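PDB 3WEU: L-lysine 6-oxidase from Marinomonas mediterranea, which oxidises the epsilon-amino group of L-lysine with a cysteine tryptophylquinone cofactor, releasing the hydrogen peroxide that gives it antibacterial activity. Local coordinates for residues 652-656 with 680-685. Numbering follows the deposited sequence.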
ATOM      1  N   HIS A 652      -6.416  28.262  -2.665  1.00 16.59           N
ATOM      2  CA  HIS A 652      -6.697  27.945  -1.275  1.00 16.54           C
ATOM      3  C   HIS A 652      -7.903  27.016  -1.167  1.00 19.89           C
ATOM      4  O   HIS A 652      -7.986  26.186  -0.230  1.00 17.95           O
ATOM      5  CB  HIS A 652      -7.025  29.192  -0.471  1.00 17.61           C
ATOM      6  CG  HIS A 652      -5.904  30.159  -0.387  1.00 18.03           C
ATOM      7  ND1 HIS A 652      -4.704  29.859   0.212  1.00 18.01           N
ATOM      8  CD2 HIS A 652      -5.792  31.425  -0.882  1.00 18.26           C
ATOM      9  CE1 HIS A 652      -3.916  30.918   0.123  1.00 19.91           C
ATOM     10  NE2 HIS A 652      -4.554  31.881  -0.535  1.00 18.24           N
ATOM     11  N   GLU A 653      -8.800  27.110  -2.150  1.00 20.41           N
ATOM     12  CA  GLU A 653     -10.036  26.320  -2.109  1.00 25.12           C
ATOM     13  C   GLU A 653      -9.834  24.818  -2.221  1.00 24.62           C
ATOM     14  O   GLU A 653     -10.689  24.050  -1.786  1.00 23.21           O
ATOM     15  CB  GLU A 653     -11.033  26.839  -3.151  1.00 29.56           C
ATOM     16  CG  GLU A 653     -11.589  28.185  -2.675  1.00 39.55           C
ATOM     17  CD  GLU A 653     -12.892  28.653  -3.404  1.00 54.18           C
ATOM     18  OE1 GLU A 653     -13.184  28.211  -4.540  1.00 63.11           O
ATOM     19  OE2 GLU A 653     -13.645  29.484  -2.847  1.00 58.11           O
ATOM     20  N   LEU A 654      -8.697  24.409  -2.774  1.00 20.60           N
ATOM     21  CA  LEU A 654      -8.316  23.014  -2.813  1.00 22.60           C
ATOM     22  C   LEU A 654      -8.145  22.359  -1.458  1.00 21.10           C
ATOM     23  O   LEU A 654      -8.342  21.149  -1.294  1.00 21.92           O
ATOM     24  CB  LEU A 654      -7.038  22.857  -3.625  1.00 21.31           C
ATOM     25  CG  LEU A 654      -6.530  21.416  -3.715  1.00 22.88           C
ATOM     26  CD1 LEU A 654      -7.502  20.558  -4.509  1.00 25.38           C
ATOM     27  CD2 LEU A 654      -5.181  21.405  -4.382  1.00 24.60           C
ATOM     28  N   PHE A 655      -7.704  23.128  -0.486  1.00 18.92           N
ATOM     29  CA  PHE A 655      -7.192  22.558   0.738  1.00 18.87           C
ATOM     30  C   PHE A 655      -8.283  22.589   1.798  1.00 22.80           C
ATOM     31  O   PHE A 655      -9.078  23.510   1.844  1.00 28.52           O
ATOM     32  CB  PHE A 655      -5.954  23.345   1.195  1.00 17.90           C
ATOM     33  CG  PHE A 655      -4.833  23.302   0.237  1.00 19.17           C
ATOM     34  CD1 PHE A 655      -3.982  22.217   0.239  1.00 19.24           C
ATOM     35  CD2 PHE A 655      -4.603  24.314  -0.660  1.00 18.17           C
ATOM     36  CE1 PHE A 655      -2.942  22.138  -0.651  1.00 19.62           C
ATOM     37  CE2 PHE A 655      -3.614  24.227  -1.601  1.00 16.74           C
ATOM     38  CZ  PHE A 655      -2.723  23.158  -1.555  1.00 17.76           C
ATOM     39  N   ASP A 656      -8.346  21.576   2.616  1.00 20.40           N
ATOM     40  CA  ASP A 656      -9.077  21.623   3.833  1.00 21.56           C
ATOM     41  C   ASP A 656      -8.158  21.984   4.953  1.00 20.19           C
ATOM     42  O   ASP A 656      -6.909  21.972   4.803  1.00 17.22           O
ATOM     43  CB  ASP A 656      -9.623  20.236   4.146  1.00 26.25           C
ATOM     44  CG  ASP A 656     -10.965  19.982   3.592  1.00 37.43           C
ATOM     45  OD1 ASP A 656     -11.326  20.537   2.478  1.00 37.74           O
ATOM     46  OD2 ASP A 656     -11.596  19.138   4.277  1.00 35.25           O
ATOM     47  N   PHE A 680      -4.656  20.072   4.481  1.00 15.55           N
ATOM     48  CA  PHE A 680      -4.629  18.833   3.712  1.00 15.91           C
ATOM     49  C   PHE A 680      -5.574  18.907   2.555  1.00 16.23           C
ATOM     50  O   PHE A 680      -6.330  19.870   2.439  1.00 17.61           O
ATOM     51  CB  PHE A 680      -4.975  17.652   4.603  1.00 17.01           C
ATOM     52  CG  PHE A 680      -6.333  17.731   5.252  1.00 17.82           C
ATOM     53  CD1 PHE A 680      -6.579  18.557   6.300  1.00 19.53           C
ATOM     54  CD2 PHE A 680      -7.367  16.932   4.775  1.00 21.87           C
ATOM     55  CE1 PHE A 680      -7.831  18.607   6.914  1.00 22.98           C
ATOM     56  CE2 PHE A 680      -8.631  16.964   5.381  1.00 23.07           C
ATOM     57  CZ  PHE A 680      -8.854  17.797   6.450  1.00 22.38           C
ATOM     58  N   ILE A 681      -5.481  17.929   1.685  1.00 16.69           N
ATOM     59  CA  ILE A 681      -6.363  17.817   0.527  1.00 18.16           C
ATOM     60  C   ILE A 681      -7.336  16.644   0.745  1.00 21.56           C
ATOM     61  O   ILE A 681      -6.951  15.463   0.885  1.00 18.82           O
ATOM     62  CB  ILE A 681      -5.557  17.560  -0.715  1.00 20.93           C
ATOM     63  CG1 ILE A 681      -4.634  18.786  -0.967  1.00 21.34           C
ATOM     64  CG2 ILE A 681      -6.464  17.366  -1.908  1.00 22.04           C
ATOM     65  CD1 ILE A 681      -3.698  18.543  -2.082  1.00 24.47           C
ATOM     66  N   ASN A 682      -8.600  16.991   0.807  1.00 21.77           N
ATOM     67  CA  ASN A 682      -9.610  16.006   1.080  1.00 26.52           C
ATOM     68  C   ASN A 682      -9.802  15.268  -0.207  1.00 28.77           C
ATOM     69  O   ASN A 682     -10.301  15.818  -1.204  1.00 28.64           O
ATOM     70  CB  ASN A 682     -10.888  16.658   1.578  1.00 30.35           C
ATOM     71  CG  ASN A 682     -11.944  15.613   1.988  1.00 35.34           C
ATOM     72  OD1 ASN A 682     -12.091  14.563   1.349  1.00 34.39           O
ATOM     73  ND2 ASN A 682     -12.680  15.921   3.026  1.00 39.80           N
ATOM     74  N   ALA A 683      -9.178  14.103  -0.154  1.00 44.79           N
ATOM     75  CA  ALA A 683      -9.417  12.889  -0.883  1.00 52.07           C
ATOM     76  C   ALA A 683     -10.738  12.949  -1.618  1.00 57.04           C
ATOM     77  O   ALA A 683     -10.746  12.854  -2.834  1.00 62.29           O
ATOM     78  CB  ALA A 683      -9.358  11.728   0.112  1.00 47.53           C
ATOM     79  N   ASN A 684     -11.827  13.210  -0.890  1.00 51.77           N
ATOM     80  CA  ASN A 684     -13.144  13.339  -1.503  1.00 54.90           C
ATOM     81  C   ASN A 684     -13.254  14.613  -2.230  1.00 55.94           C
ATOM     82  O   ASN A 684     -12.499  14.743  -3.211  1.00 59.94           O
ATOM     83  CB  ASN A 684     -14.228  12.988  -0.483  1.00 45.96           C
ATOM     84  CG  ASN A 684     -14.114  11.520  -0.116  1.00 46.52           C
ATOM     85  OD1 ASN A 684     -13.694  10.734  -0.956  1.00 40.12           O
ATOM     86  ND2 ASN A 684     -14.380  11.164   1.109  1.00 49.03           N
ATOM     87  N   LYS A 685     -14.181  15.497  -1.851  1.00 55.46           N
ATOM     88  CA  LYS A 685     -14.129  16.942  -2.226  1.00 56.15           C
ATOM     89  C   LYS A 685     -14.446  17.155  -3.672  1.00 55.48           C
ATOM     90  O   LYS A 685     -13.934  16.451  -4.535  1.00 50.28           O
ATOM     91  CB  LYS A 685     -12.789  17.608  -1.951  1.00 60.07           C
ATOM     92  CG  LYS A 685     -12.733  19.116  -2.302  1.00 57.28           C
ATOM     93  CD  LYS A 685     -13.612  19.996  -1.401  1.00 59.06           C
ATOM     94  CE  LYS A 685     -13.152  21.461  -1.432  1.00 59.36           C
ATOM     95  NZ  LYS A 685     -12.235  21.760  -0.308  1.00 60.59           N
TER
HETATM   96  O   HOH W   1      -9.721  19.411   0.342  1.00 21.71           O
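Asp656 and Phe680 form a hydrogen-bonded antiparallel pair, with Asp656 N to Phe680 O at 2.6 Å and Phe680 N to Asp656 O at 3.0 Å. Their side chains share one face of the sheet, where the p rotamer of Phe680 (chi1 59°) turns one face of its ring to Asp656 CB, a CH-pi contact with CB 3.6 Å from the ring centroid. The carboxylate meets Lys685, whose side chain reaches back so that NZ donates to Glu653 O (3.1 Å) and forms a salt bridge, weak as a hydrogen bond, with Asp656 OD1 (3.2 Å). A water links Leu654 O, Asp656 OD1 and Asn682 N, while Asn682 OD1 accepts from Asn684 N (2.6 Å) in an Asx turn. Ile681 packs CG1 on Phe655 CD1 (3.7 Å) and CD1 on Leu654 CD2 (4.0 Å). The pair closes the base of antiparallel strands 656-661 and 675-680, connected by helix 662-666 and the loop after it; Leu654 and Ile681 rest on His625 of helix 619-625, and Lys685 packs on Ala562 of the second subunit.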